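Local coordinates for probable porin (Pseudomonas aeruginosa, PDB 4FSP), which probably acts as an OprD-family porin, a beta-barrel channel that lets small solutes cross the bacterial outer membrane, at residues 265-270 / 302-307; 240-245 / 271-276; 185-190 / 311-316; 195-200 / 217-222. All blocks are in the same frame, centred on the assembly; numbering follows the deposited sequence.

Contact 1: residues 265-270 / 302-307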
loop_
_atom_site.group_PDB
_atom_site.type_symbol
_atom_site.label_atom_id
_atom_site.label_comp_id
_atom_site.label_asym_id
_atom_site.label_seq_id
_atom_site.Cartn_x
_atom_site.Cartn_y
_atom_site.Cartn_z
ATOM N N SER A 265 -5.991 -6.960 15.803
ATOM C CA SER A 265 -5.203 -5.784 15.554
ATOM C C SER A 265 -6.067 -4.539 15.683
ATOM O O SER A 265 -7.197 -4.493 15.171
ATOM C CB SER A 265 -4.652 -5.888 14.113
ATOM O OG SER A 265 -4.364 -4.610 13.587
ATOM N N PHE A 266 -5.547 -3.530 16.369
ATOM C CA PHE A 266 -6.130 -2.202 16.263
ATOM C C PHE A 266 -5.046 -1.267 15.768
ATOM O O PHE A 266 -3.890 -1.377 16.174
ATOM C CB PHE A 266 -6.671 -1.647 17.599
ATOM C CG PHE A 266 -7.077 -0.178 17.509
ATOM C CD1 PHE A 266 -8.364 0.190 17.099
ATOM C CD2 PHE A 266 -6.159 0.830 17.772
ATOM C CE1 PHE A 266 -8.724 1.550 16.983
ATOM C CE2 PHE A 266 -6.513 2.188 17.654
ATOM C CZ PHE A 266 -7.798 2.544 17.265
ATOM N N SER A 267 -5.439 -0.321 14.928
ATOM C CA SER A 267 -4.510 0.617 14.337
ATOM C C SER A 267 -5.337 1.815 13.919
ATOM O O SER A 267 -6.285 1.687 13.144
ATOM C CB SER A 267 -3.860 -0.017 13.111
ATOM O OG SER A 267 -2.841 0.810 12.584
ATOM N N GLY A 268 -4.998 2.982 14.443
ATOM C CA GLY A 268 -5.788 4.164 14.171
ATOM C C GLY A 268 -5.004 5.454 14.227
ATOM O O GLY A 268 -3.940 5.513 14.846
ATOM N N SER A 269 -5.537 6.493 13.589
ATOM C CA SER A 269 -4.860 7.777 13.544
ATOM C C SER A 269 -5.814 8.932 13.652
ATOM O O SER A 269 -7.000 8.832 13.298
ATOM C CB SER A 269 -4.080 7.956 12.237
ATOM O OG SER A 269 -4.960 7.998 11.120
ATOM N N LEU A 270 -5.248 10.045 14.103
ATOM C CA LEU A 270 -5.936 11.307 14.214
ATOM C C LEU A 270 -5.019 12.341 13.592
ATOM O O LEU A 270 -3.879 12.512 14.044
ATOM C CB LEU A 270 -6.146 11.638 15.689
ATOM C CG LEU A 270 -7.193 12.705 15.937
ATOM C CD1 LEU A 270 -8.485 12.257 15.290
ATOM C CD2 LEU A 270 -7.374 12.877 17.426
ATOM N N TYR A 302 -1.578 -2.988 5.884
ATOM C CA TYR A 302 -2.467 -1.839 6.038
ATOM C C TYR A 302 -2.559 -1.383 7.498
ATOM O O TYR A 302 -3.617 -1.494 8.129
ATOM C CB TYR A 302 -3.855 -2.199 5.522
ATOM C CG TYR A 302 -4.757 -1.018 5.298
ATOM C CD1 TYR A 302 -4.386 0.015 4.441
ATOM C CD2 TYR A 302 -5.997 -0.938 5.925
ATOM C CE1 TYR A 302 -5.233 1.107 4.207
ATOM C CE2 TYR A 302 -6.855 0.148 5.700
ATOM C CZ TYR A 302 -6.466 1.163 4.845
ATOM O OH TYR A 302 -7.308 2.234 4.618
ATOM N N LEU A 303 -1.459 -0.860 8.037
ATOM C CA LEU A 303 -1.434 -0.430 9.439
ATOM C C LEU A 303 -0.996 1.033 9.524
ATOM O O LEU A 303 -0.173 1.471 8.714
ATOM C CB LEU A 303 -0.461 -1.313 10.226
ATOM C CG LEU A 303 -0.766 -2.811 10.372
ATOM C CD1 LEU A 303 0.447 -3.550 10.929
ATOM C CD2 LEU A 303 -1.952 -3.002 11.304
ATOM N N VAL A 304 -1.516 1.807 10.476
ATOM C CA VAL A 304 -1.063 3.202 10.527
ATOM C C VAL A 304 0.342 3.360 11.086
ATOM O O VAL A 304 1.095 4.217 10.626
ATOM C CB VAL A 304 -2.057 4.220 11.161
ATOM C CG1 VAL A 304 -3.450 3.651 11.292
ATOM C CG2 VAL A 304 -1.533 4.784 12.457
ATOM N N ASN A 305 0.712 2.527 12.049
ATOM C CA ASN A 305 2.070 2.599 12.594
ATOM C C ASN A 305 3.017 1.724 11.795
ATOM O O ASN A 305 3.606 0.778 12.318
ATOM C CB ASN A 305 2.091 2.263 14.088
ATOM C CG ASN A 305 1.530 3.398 14.920
ATOM O OD1 ASN A 305 1.169 4.438 14.355
ATOM N ND2 ASN A 305 1.431 3.211 16.257
ATOM N N PHE A 306 3.134 2.042 10.510
ATOM C CA PHE A 306 4.017 1.311 9.610
ATOM C C PHE A 306 4.991 2.328 9.087
ATOM O O PHE A 306 4.586 3.307 8.455
ATOM C CB PHE A 306 3.220 0.704 8.450
ATOM C CG PHE A 306 4.069 0.271 7.286
ATOM C CD1 PHE A 306 5.061 -0.691 7.445
ATOM C CD2 PHE A 306 3.867 0.815 6.028
ATOM C CE1 PHE A 306 5.845 -1.082 6.373
ATOM C CE2 PHE A 306 4.638 0.423 4.955
ATOM C CZ PHE A 306 5.633 -0.530 5.123
ATOM N N GLY A 307 6.273 2.130 9.368
ATOM C CA GLY A 307 7.270 3.107 8.959
ATOM C C GLY A 307 8.007 2.699 7.694
ATOM O O GLY A 307 7.543 1.835 6.924
#

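Contact 2: residues 240-245 / 271-276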
loop_
_atom_site.group_PDB
_atom_site.type_symbol
_atom_site.label_atom_id
_atom_site.label_comp_id
_atom_site.label_asym_id
_atom_site.label_seq_id
_atom_site.Cartn_x
_atom_site.Cartn_y
_atom_site.Cartn_z
ATOM N N SER A 240 -9.031 21.086 9.317
ATOM C CA SER A 240 -9.783 19.848 9.486
ATOM C C SER A 240 -9.093 18.811 10.356
ATOM O O SER A 240 -7.868 18.783 10.479
ATOM C CB SER A 240 -10.143 19.226 8.135
ATOM O OG SER A 240 -8.982 18.919 7.391
ATOM N N LEU A 241 -9.918 17.966 10.959
ATOM C CA LEU A 241 -9.479 16.874 11.801
ATOM C C LEU A 241 -9.949 15.592 11.124
ATOM O O LEU A 241 -11.134 15.451 10.801
ATOM C CB LEU A 241 -10.111 17.009 13.190
ATOM C CG LEU A 241 -9.719 15.967 14.234
ATOM C CD1 LEU A 241 -8.214 15.835 14.240
ATOM C CD2 LEU A 241 -10.227 16.390 15.601
ATOM N N GLU A 242 -9.017 14.677 10.884
ATOM C CA GLU A 242 -9.323 13.427 10.213
ATOM C C GLU A 242 -9.041 12.268 11.150
ATOM O O GLU A 242 -8.127 12.328 11.975
ATOM C CB GLU A 242 -8.465 13.276 8.952
ATOM C CG GLU A 242 -8.321 14.566 8.154
ATOM C CD GLU A 242 -7.338 14.439 6.998
ATOM O OE1 GLU A 242 -6.445 13.567 7.058
ATOM O OE2 GLU A 242 -7.460 15.209 6.024
ATOM N N SER A 243 -9.818 11.203 11.012
ATOM C CA SER A 243 -9.654 10.037 11.862
ATOM C C SER A 243 -9.707 8.824 10.975
ATOM O O SER A 243 -10.396 8.828 9.957
ATOM C CB SER A 243 -10.777 9.968 12.885
ATOM O OG SER A 243 -12.011 10.278 12.249
ATOM N N ASP A 244 -9.002 7.773 11.369
ATOM C CA ASP A 244 -8.869 6.598 10.526
ATOM C C ASP A 244 -8.774 5.480 11.545
ATOM O O ASP A 244 -7.810 5.413 12.304
ATOM C CB ASP A 244 -7.585 6.749 9.668
ATOM C CG ASP A 244 -7.276 5.527 8.787
ATOM O OD1 ASP A 244 -7.859 4.437 8.990
ATOM O OD2 ASP A 244 -6.406 5.643 7.882
ATOM N N LEU A 245 -9.783 4.620 11.604
ATOM C CA LEU A 245 -9.797 3.583 12.632
ATOM C C LEU A 245 -9.908 2.217 11.977
ATOM O O LEU A 245 -10.685 2.032 11.042
ATOM C CB LEU A 245 -10.957 3.806 13.613
ATOM C CG LEU A 245 -11.013 5.178 14.306
ATOM C CD1 LEU A 245 -12.348 5.363 15.035
ATOM C CD2 LEU A 245 -9.844 5.381 15.274
ATOM N N THR A 271 -5.485 13.029 12.558
ATOM C CA THR A 271 -4.639 14.031 11.906
ATOM C C THR A 271 -5.255 15.424 11.907
ATOM O O THR A 271 -6.371 15.624 11.419
ATOM C CB THR A 271 -4.333 13.653 10.455
ATOM O OG1 THR A 271 -3.672 12.381 10.429
ATOM C CG2 THR A 271 -3.446 14.720 9.809
ATOM N N TYR A 272 -4.515 16.386 12.447
ATOM C CA TYR A 272 -4.932 17.781 12.416
ATOM C C TYR A 272 -4.238 18.490 11.250
ATOM O O TYR A 272 -3.032 18.745 11.294
ATOM C CB TYR A 272 -4.576 18.450 13.730
ATOM C CG TYR A 272 -5.102 19.846 13.858
ATOM C CD1 TYR A 272 -6.279 20.226 13.230
ATOM C CD2 TYR A 272 -4.423 20.793 14.603
ATOM C CE1 TYR A 272 -6.770 21.511 13.350
ATOM C CE2 TYR A 272 -4.901 22.085 14.727
ATOM C CZ TYR A 272 -6.075 22.437 14.098
ATOM O OH TYR A 272 -6.553 23.720 14.218
ATOM N N ARG A 273 -5.004 18.800 10.209
ATOM C CA ARG A 273 -4.462 19.341 8.966
ATOM C C ARG A 273 -4.811 20.824 8.771
ATOM O O ARG A 273 -5.982 21.176 8.609
ATOM C CB ARG A 273 -4.991 18.519 7.788
ATOM C CG ARG A 273 -4.303 18.789 6.478
ATOM C CD ARG A 273 -4.866 17.901 5.387
ATOM N NE ARG A 273 -4.865 16.484 5.744
ATOM C CZ ARG A 273 -3.836 15.661 5.557
ATOM N NH1 ARG A 273 -2.704 16.112 5.030
ATOM N NH2 ARG A 273 -3.939 14.383 5.907
ATOM N N LEU A 274 -3.790 21.681 8.773
ATOM C CA LEU A 274 -3.985 23.128 8.657
ATOM C C LEU A 274 -4.025 23.612 7.204
ATOM O O LEU A 274 -3.415 23.012 6.320
ATOM C CB LEU A 274 -2.880 23.873 9.409
ATOM C CG LEU A 274 -2.647 23.462 10.867
ATOM C CD1 LEU A 274 -1.614 24.363 11.534
ATOM C CD2 LEU A 274 -3.949 23.511 11.620
ATOM N N ARG A 275 -4.731 24.710 6.958
ATOM C CA ARG A 275 -4.851 25.231 5.602
ATOM C C ARG A 275 -3.528 25.775 5.064
ATOM O O ARG A 275 -3.387 25.947 3.858
ATOM C CB ARG A 275 -5.946 26.300 5.519
ATOM N N ASN A 276 -2.558 26.033 5.939
ATOM C CA ASN A 276 -1.264 26.553 5.483
ATOM C C ASN A 276 -0.229 25.490 5.097
ATOM O O ASN A 276 0.961 25.792 4.991
ATOM C CB ASN A 276 -0.667 27.578 6.473
ATOM C CG ASN A 276 -0.241 26.961 7.804
ATOM O OD1 ASN A 276 0.074 25.771 7.894
ATOM N ND2 ASN A 276 -0.219 27.786 8.848
HETATM O O HOH W 1 -5.675 10.404 10.574
#

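Contact 3: residues 185-190 / 311-316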
loop_
_atom_site.group_PDB
_atom_site.type_symbol
_atom_site.label_atom_id
_atom_site.label_comp_id
_atom_site.label_asym_id
_atom_site.label_seq_id
_atom_site.Cartn_x
_atom_site.Cartn_y
_atom_site.Cartn_z
ATOM N N ASN A 185 10.686 -11.741 11.326
ATOM C CA ASN A 185 10.984 -12.015 12.734
ATOM C C ASN A 185 10.348 -13.316 13.250
ATOM O O ASN A 185 10.021 -13.425 14.433
ATOM C CB ASN A 185 10.566 -10.834 13.626
ATOM C CG ASN A 185 11.155 -9.503 13.166
ATOM O OD1 ASN A 185 12.074 -9.463 12.351
ATOM N ND2 ASN A 185 10.626 -8.403 13.701
ATOM N N ARG A 186 10.162 -14.287 12.356
ATOM C CA ARG A 186 9.586 -15.590 12.716
ATOM C C ARG A 186 8.236 -15.523 13.456
ATOM O O ARG A 186 7.946 -16.383 14.289
ATOM C CB ARG A 186 10.586 -16.400 13.557
ATOM C CG ARG A 186 12.039 -16.239 13.134
ATOM C CD ARG A 186 12.995 -16.838 14.159
ATOM N NE ARG A 186 13.199 -18.269 13.949
ATOM C CZ ARG A 186 12.838 -19.210 14.815
ATOM N NH1 ARG A 186 12.263 -18.867 15.957
ATOM N NH2 ARG A 186 13.058 -20.491 14.540
ATOM N N ARG A 187 7.418 -14.515 13.155
ATOM C CA ARG A 187 6.126 -14.334 13.834
ATOM C C ARG A 187 5.214 -15.550 13.750
ATOM O O ARG A 187 4.400 -15.802 14.646
ATOM C CB ARG A 187 5.385 -13.127 13.260
ATOM C CG ARG A 187 5.943 -11.797 13.714
ATOM C CD ARG A 187 5.483 -10.686 12.794
ATOM N NE ARG A 187 6.065 -9.412 13.211
ATOM C CZ ARG A 187 5.919 -8.276 12.547
ATOM N NH1 ARG A 187 5.205 -8.251 11.421
ATOM N NH2 ARG A 187 6.490 -7.172 13.009
ATOM N N PHE A 188 5.358 -16.295 12.665
ATOM C CA PHE A 188 4.544 -17.467 12.425
ATOM C C PHE A 188 5.450 -18.690 12.303
ATOM O O PHE A 188 6.668 -18.560 12.430
ATOM C CB PHE A 188 3.729 -17.219 11.163
ATOM C CG PHE A 188 3.039 -15.890 11.172
ATOM C CD1 PHE A 188 2.051 -15.620 12.122
ATOM C CD2 PHE A 188 3.392 -14.897 10.269
ATOM C CE1 PHE A 188 1.414 -14.390 12.154
ATOM C CE2 PHE A 188 2.760 -13.659 10.295
ATOM C CZ PHE A 188 1.767 -13.399 11.242
ATOM N N ALA A 189 4.872 -19.867 12.072
ATOM C CA ALA A 189 5.665 -21.096 11.999
ATOM C C ALA A 189 6.616 -21.129 10.794
ATOM O O ALA A 189 7.759 -21.576 10.904
ATOM C CB ALA A 189 4.763 -22.312 11.997
ATOM N N GLY A 190 6.133 -20.663 9.650
ATOM C CA GLY A 190 6.942 -20.567 8.446
ATOM C C GLY A 190 6.243 -19.659 7.453
ATOM O O GLY A 190 5.152 -19.171 7.753
ATOM N N ASP A 311 7.045 -2.395 11.131
ATOM C CA ASP A 311 5.583 -2.360 11.059
ATOM C C ASP A 311 4.943 -2.461 12.444
ATOM O O ASP A 311 3.722 -2.479 12.576
ATOM C CB ASP A 311 5.075 -3.480 10.149
ATOM C CG ASP A 311 5.529 -4.860 10.606
ATOM O OD1 ASP A 311 6.183 -4.961 11.667
ATOM O OD2 ASP A 311 5.224 -5.856 9.906
ATOM N N PHE A 312 5.786 -2.525 13.472
ATOM C CA PHE A 312 5.325 -2.554 14.850
ATOM C C PHE A 312 4.165 -3.512 15.015
ATOM O O PHE A 312 3.106 -3.131 15.518
ATOM C CB PHE A 312 4.953 -1.132 15.284
ATOM C CG PHE A 312 6.132 -0.201 15.263
ATOM C CD1 PHE A 312 6.520 0.421 14.079
ATOM C CD2 PHE A 312 6.890 0.007 16.412
ATOM C CE1 PHE A 312 7.629 1.254 14.042
ATOM C CE2 PHE A 312 8.006 0.843 16.382
ATOM C CZ PHE A 312 8.385 1.453 15.195
ATOM N N ALA A 313 4.378 -4.748 14.571
ATOM C CA ALA A 313 3.308 -5.734 14.498
ATOM C C ALA A 313 3.711 -7.092 15.063
ATOM O O ALA A 313 3.221 -8.123 14.604
ATOM C CB ALA A 313 2.798 -5.877 13.057
ATOM N N GLU A 314 4.596 -7.084 16.056
ATOM C CA GLU A 314 4.869 -8.277 16.845
ATOM C C GLU A 314 3.659 -8.608 17.700
ATOM O O GLU A 314 2.870 -7.721 18.038
ATOM C CB GLU A 314 6.071 -8.055 17.765
ATOM C CG GLU A 314 7.373 -7.876 17.022
ATOM C CD GLU A 314 7.737 -9.092 16.197
ATOM O OE1 GLU A 314 7.738 -10.212 16.756
ATOM O OE2 GLU A 314 8.008 -8.934 14.983
ATOM N N ALA A 315 3.510 -9.886 18.037
ATOM C CA ALA A 315 2.476 -10.309 18.969
ATOM C C ALA A 315 2.539 -9.436 20.227
ATOM O O ALA A 315 3.629 -9.156 20.740
ATOM C CB ALA A 315 2.671 -11.783 19.334
ATOM N N GLY A 316 1.385 -8.970 20.702
ATOM C CA GLY A 316 1.339 -8.266 21.974
ATOM C C GLY A 316 1.753 -6.807 21.955
ATOM O O GLY A 316 1.536 -6.081 22.936
HETATM O O HOH W 2 8.488 -12.659 16.219
#

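Contact 4: residues 195-200 / 217-222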
loop_
_atom_site.group_PDB
_atom_site.type_symbol
_atom_site.label_atom_id
_atom_site.label_comp_id
_atom_site.label_asym_id
_atom_site.label_seq_id
_atom_site.Cartn_x
_atom_site.Cartn_y
_atom_site.Cartn_z
ATOM N N ASP A 195 -2.212 -21.468 -3.448
ATOM C CA ASP A 195 -2.535 -21.271 -4.857
ATOM C C ASP A 195 -3.527 -20.140 -5.043
ATOM O O ASP A 195 -3.634 -19.585 -6.134
ATOM C CB ASP A 195 -3.153 -22.534 -5.450
ATOM C CG ASP A 195 -2.201 -23.701 -5.456
ATOM O OD1 ASP A 195 -1.270 -23.703 -6.288
ATOM O OD2 ASP A 195 -2.394 -24.625 -4.639
ATOM N N ARG A 196 -4.267 -19.817 -3.986
ATOM C CA ARG A 196 -5.393 -18.903 -4.105
ATOM C C ARG A 196 -5.473 -17.939 -2.937
ATOM O O ARG A 196 -5.333 -18.329 -1.776
ATOM C CB ARG A 196 -6.715 -19.677 -4.161
ATOM C CG ARG A 196 -6.827 -20.695 -5.271
ATOM C CD ARG A 196 -6.788 -20.024 -6.629
ATOM N NE ARG A 196 -7.229 -20.919 -7.696
ATOM C CZ ARG A 196 -6.412 -21.628 -8.469
ATOM N NH1 ARG A 196 -5.095 -21.550 -8.303
ATOM N NH2 ARG A 196 -6.914 -22.413 -9.412
ATOM N N PHE A 197 -5.723 -16.678 -3.257
ATOM C CA PHE A 197 -6.062 -15.692 -2.250
ATOM C C PHE A 197 -7.423 -15.121 -2.621
ATOM O O PHE A 197 -7.581 -14.552 -3.698
ATOM C CB PHE A 197 -5.022 -14.571 -2.204
ATOM C CG PHE A 197 -5.266 -13.571 -1.101
ATOM C CD1 PHE A 197 -4.834 -13.827 0.197
ATOM C CD2 PHE A 197 -5.931 -12.382 -1.356
ATOM C CE1 PHE A 197 -5.062 -12.916 1.227
ATOM C CE2 PHE A 197 -6.155 -11.463 -0.336
ATOM C CZ PHE A 197 -5.723 -11.730 0.960
ATOM N N ASP A 198 -8.402 -15.264 -1.737
ATOM C CA ASP A 198 -9.741 -14.775 -2.021
ATOM C C ASP A 198 -9.966 -13.446 -1.352
ATOM O O ASP A 198 -9.413 -13.180 -0.286
ATOM C CB ASP A 198 -10.762 -15.789 -1.537
ATOM C CG ASP A 198 -10.526 -17.151 -2.138
ATOM O OD1 ASP A 198 -10.368 -17.220 -3.370
ATOM O OD2 ASP A 198 -10.458 -18.142 -1.388
ATOM N N LEU A 199 -10.769 -12.598 -1.982
ATOM C CA LEU A 199 -11.112 -11.333 -1.352
ATOM C C LEU A 199 -12.530 -10.885 -1.668
ATOM O O LEU A 199 -13.073 -11.188 -2.724
ATOM C CB LEU A 199 -10.094 -10.248 -1.710
ATOM C CG LEU A 199 -9.975 -9.905 -3.193
ATOM C CD1 LEU A 199 -10.835 -8.687 -3.504
ATOM C CD2 LEU A 199 -8.495 -9.677 -3.608
ATOM N N ALA A 200 -13.118 -10.147 -0.736
ATOM C CA ALA A 200 -14.444 -9.597 -0.921
ATOM C C ALA A 200 -14.539 -8.400 -0.008
ATOM O O ALA A 200 -13.987 -8.405 1.093
ATOM C CB ALA A 200 -15.506 -10.618 -0.551
ATOM N N GLY A 217 -10.211 -11.269 3.535
ATOM C CA GLY A 217 -9.139 -11.795 2.721
ATOM C C GLY A 217 -8.747 -13.159 3.237
ATOM O O GLY A 217 -8.750 -13.403 4.449
ATOM N N GLU A 218 -8.383 -14.055 2.330
ATOM C CA GLU A 218 -8.021 -15.401 2.742
ATOM C C GLU A 218 -6.924 -15.946 1.853
ATOM O O GLU A 218 -7.134 -16.114 0.648
ATOM C CB GLU A 218 -9.263 -16.317 2.669
ATOM C CG GLU A 218 -8.975 -17.778 2.975
ATOM C CD GLU A 218 -10.215 -18.654 2.932
ATOM O OE1 GLU A 218 -11.331 -18.142 3.186
ATOM O OE2 GLU A 218 -10.076 -19.860 2.635
ATOM N N LEU A 219 -5.751 -16.200 2.431
ATOM C CA LEU A 219 -4.727 -16.960 1.729
ATOM C C LEU A 219 -5.034 -18.407 2.036
ATOM O O LEU A 219 -4.813 -18.862 3.162
ATOM C CB LEU A 219 -3.330 -16.621 2.245
ATOM C CG LEU A 219 -2.194 -17.411 1.576
ATOM C CD1 LEU A 219 -2.078 -17.063 0.070
ATOM C CD2 LEU A 219 -0.882 -17.122 2.295
ATOM N N GLU A 220 -5.557 -19.126 1.048
ATOM C CA GLU A 220 -6.142 -20.445 1.297
ATOM C C GLU A 220 -5.192 -21.414 1.996
ATOM O O GLU A 220 -3.989 -21.426 1.721
ATOM C CB GLU A 220 -6.702 -21.050 0.005
ATOM C CG GLU A 220 -7.879 -20.257 -0.556
ATOM C CD GLU A 220 -8.600 -20.976 -1.694
ATOM O OE1 GLU A 220 -8.216 -22.118 -2.042
ATOM O OE2 GLU A 220 -9.563 -20.393 -2.236
ATOM N N GLN A 221 -5.742 -22.192 2.927
ATOM C CA GLN A 221 -4.957 -23.133 3.722
ATOM C C GLN A 221 -3.919 -22.443 4.617
ATOM O O GLN A 221 -3.051 -23.116 5.185
ATOM C CB GLN A 221 -4.274 -24.191 2.829
ATOM C CG GLN A 221 -5.204 -24.869 1.809
ATOM C CD GLN A 221 -6.415 -25.529 2.463
ATOM O OE1 GLN A 221 -6.338 -26.033 3.584
ATOM N NE2 GLN A 221 -7.542 -25.523 1.761
ATOM N N VAL A 222 -3.992 -21.113 4.740
ATOM C CA VAL A 222 -3.086 -20.398 5.648
ATOM C C VAL A 222 -3.780 -19.502 6.688
ATOM O O VAL A 222 -3.743 -19.798 7.884
ATOM C CB VAL A 222 -2.011 -19.578 4.899
ATOM C CG1 VAL A 222 -0.929 -19.144 5.885
ATOM C CG2 VAL A 222 -1.400 -20.397 3.776
#

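Contact 1: residues 265-270 / 302-307
The hydroxyl of S267 meets V304 where a long loop folds inward against the wall of an OprD-type beta-barrel, strand 262-273 supplying the wall. With OG anti to its own backbone N (chi1 -174°), S267 offers the oxygen to the loop and accepts a hydrogen bond from V304 N at 2.7 Å, the N-H...O angle being 160°. The same hydroxyl is also hydrogen-bonded to Q285 OE1 on the next strand, and Q285 OE1 in turn takes N305 N, so S267 and Q285 bind two successive loop N-H groups. V304 points at the strand with both methyls: CG1 sits 3.2 Å from S267 OG and also faces G268 N, while CG2 lies a little further along, 3.5 Å from G268 O and near S269 CB. L303 sends its chain the other way, CD2 coming alongside the serines at 3.7 Å from S265 OG. The hydroxyl of S267 is buried, yet satisfied. Beyond V304 the chain makes an inverse gamma turn centred on N305, whose side-chain amide is held by Q321 (at OD1) and S319 (at ND2); a weak bond from F306 N to V304 O at 3.0 Å closes it.

Contact 2: residues 240-245 / 271-276
E242 and R273 make the charged part of this contact, a salt bridge in which the arginine grips the carboxylate side-on with two nitrogens. R273 NH2 donates to E242 OE1 at 2.9 Å, almost straight (175°); OE1 lies in the guanidinium plane, and NH2 meets it on the syn side but out of the carboxylate plane. The second bond, from R273 NE to E242 OE2, is also 2.9 Å but comes from above the carboxylate plane; the two planes are turned 41° apart. A bend at chi3 (-52°) turns R273 NE out of line with the extended start of its chain.

The backbone bonds belong to the antiparallel hairpin of strands 240-252 and 262-273, two neighbouring staves of the porin barrel. S240 and R273 form one hydrogen-bonded pair, with R273 N to S240 O at 2.9 Å, and E242 and T271 form the next, with T271 N to E242 O at 2.8 Å. L241 and Y272 face each other between them as a non-hydrogen-bonded pair, and L241 CA lies 3.4 Å from T271 O in a CA-H...O contact.

On the face bearing L241 and Y272 the side chains meet backbone carbonyls. L241 CD1 approaches T271 O, and the Y272 ring meets S240 O at its edge, with CD1 3.5 Å away. A water 2.8 Å from T271 OG1 lies on the other face and donates weakly to E242 O.

Contact 3: residues 185-190 / 311-316
R187 lays its guanidinium under the backbone carbonyl of A313, whose O stands 3.3 Å above the centre of the guanidinium plane of R187, while the rim of the group is taken up by two acids. An extended chain from CG to NE carries the group across to the other loop. There it meets D311 tip to tip, in an end-on pair of bonds with the guanidinium and carboxylate nearly coplanar (18° apart): R187 NH2 reaches D311 OD1 at 2.6 Å and R187 NH1 reaches D311 OD2 at 2.8 Å. E314 comes from another direction, crossing the arginine at about a right angle. Its chain is bent at chi2 (-61°), and its OE2 receives R187 NE at 2.7 Å from one face of the carboxylate plane. From the opposite face N185 ND2 donates to the same E314 OE2 at 3.0 Å, so this oxygen is gripped by two donors. D311 OD2 is also hydrogen-bonded to Y295 OH. The arginine probably offsets much of the charge of the two buried acids. What results is a buried salt-bridge network that joins the loop before strand 193-205 to the loop before strand 318-327 of this porin barrel.

Contact 4: residues 195-200 / 217-222
E220 reaches back over the neighbouring strand, where its side chain meets R196 and D198 atom by atom. Its backbone N first donates to R196 O at 2.9 Å, which fixes where the side chain starts. CB lies 3.5 Å from that same R196 O. CG, set anti to the carbonyl carbon (chi1 -65°), is 3.4 Å from D198 OD2. From there the chain runs extended, and CD passes 3.4 Å from R196 CB. The tip divides: OE1 rests beside R196 CB and CG, while OE2 comes to 2.6 Å from D198 OD2. Two carboxylate oxygens so close suggest that one of the acids probably holds a proton, and the carboxylate planes are turned 53° apart. R164, which makes salt bridges to both D198 OD1 and E220 OE2, probably offsets part of the negative charge.

Between the strands, D198 and E218 exchange two backbone hydrogen bonds, D198 N to E218 O at 2.8 Å being the shorter. On the face opposite the acids, the F197 ring, its CG anti to the backbone N, turns back over the other strand. E218 N stands over one side of the ring, offset toward the rim, and L219 CB meets F197 CD1 at the edge, 3.8 Å away. F197 CZ also touches G217 CA, the ring lying where a CB on that residue would be. This hairpin of strands 193-205 and 210-219 continues the barrel wall, with strand 158-168 beside the first and strand 223-235 beside the second, while L179 of strand 179-180 packs against both F197 and L219.

Overall arrangement
From the N terminus, residues 185-190 come first, but contact 3 closes only at 311-316 and encloses all the others. Contact 4 opens next and closes early, at 217-222, as a hairpin in series with what follows. Contact 2 opens at 240-245 and contact 1 at 265-270; contact 2 closes at 271-276, before contact 1 at 302-307, so these two cross. They share strand 262-273 and touch through a probable hydrogen bond, S269 N to D244 O, 2.8 Å. Contacts 2 and 4 join adjacent strands of the barrel wall on opposite sides of its centre, whereas contact 1 ties the loop after strand 299-300 to the wall, and contact 3 ties it to the loop before strand 193-205.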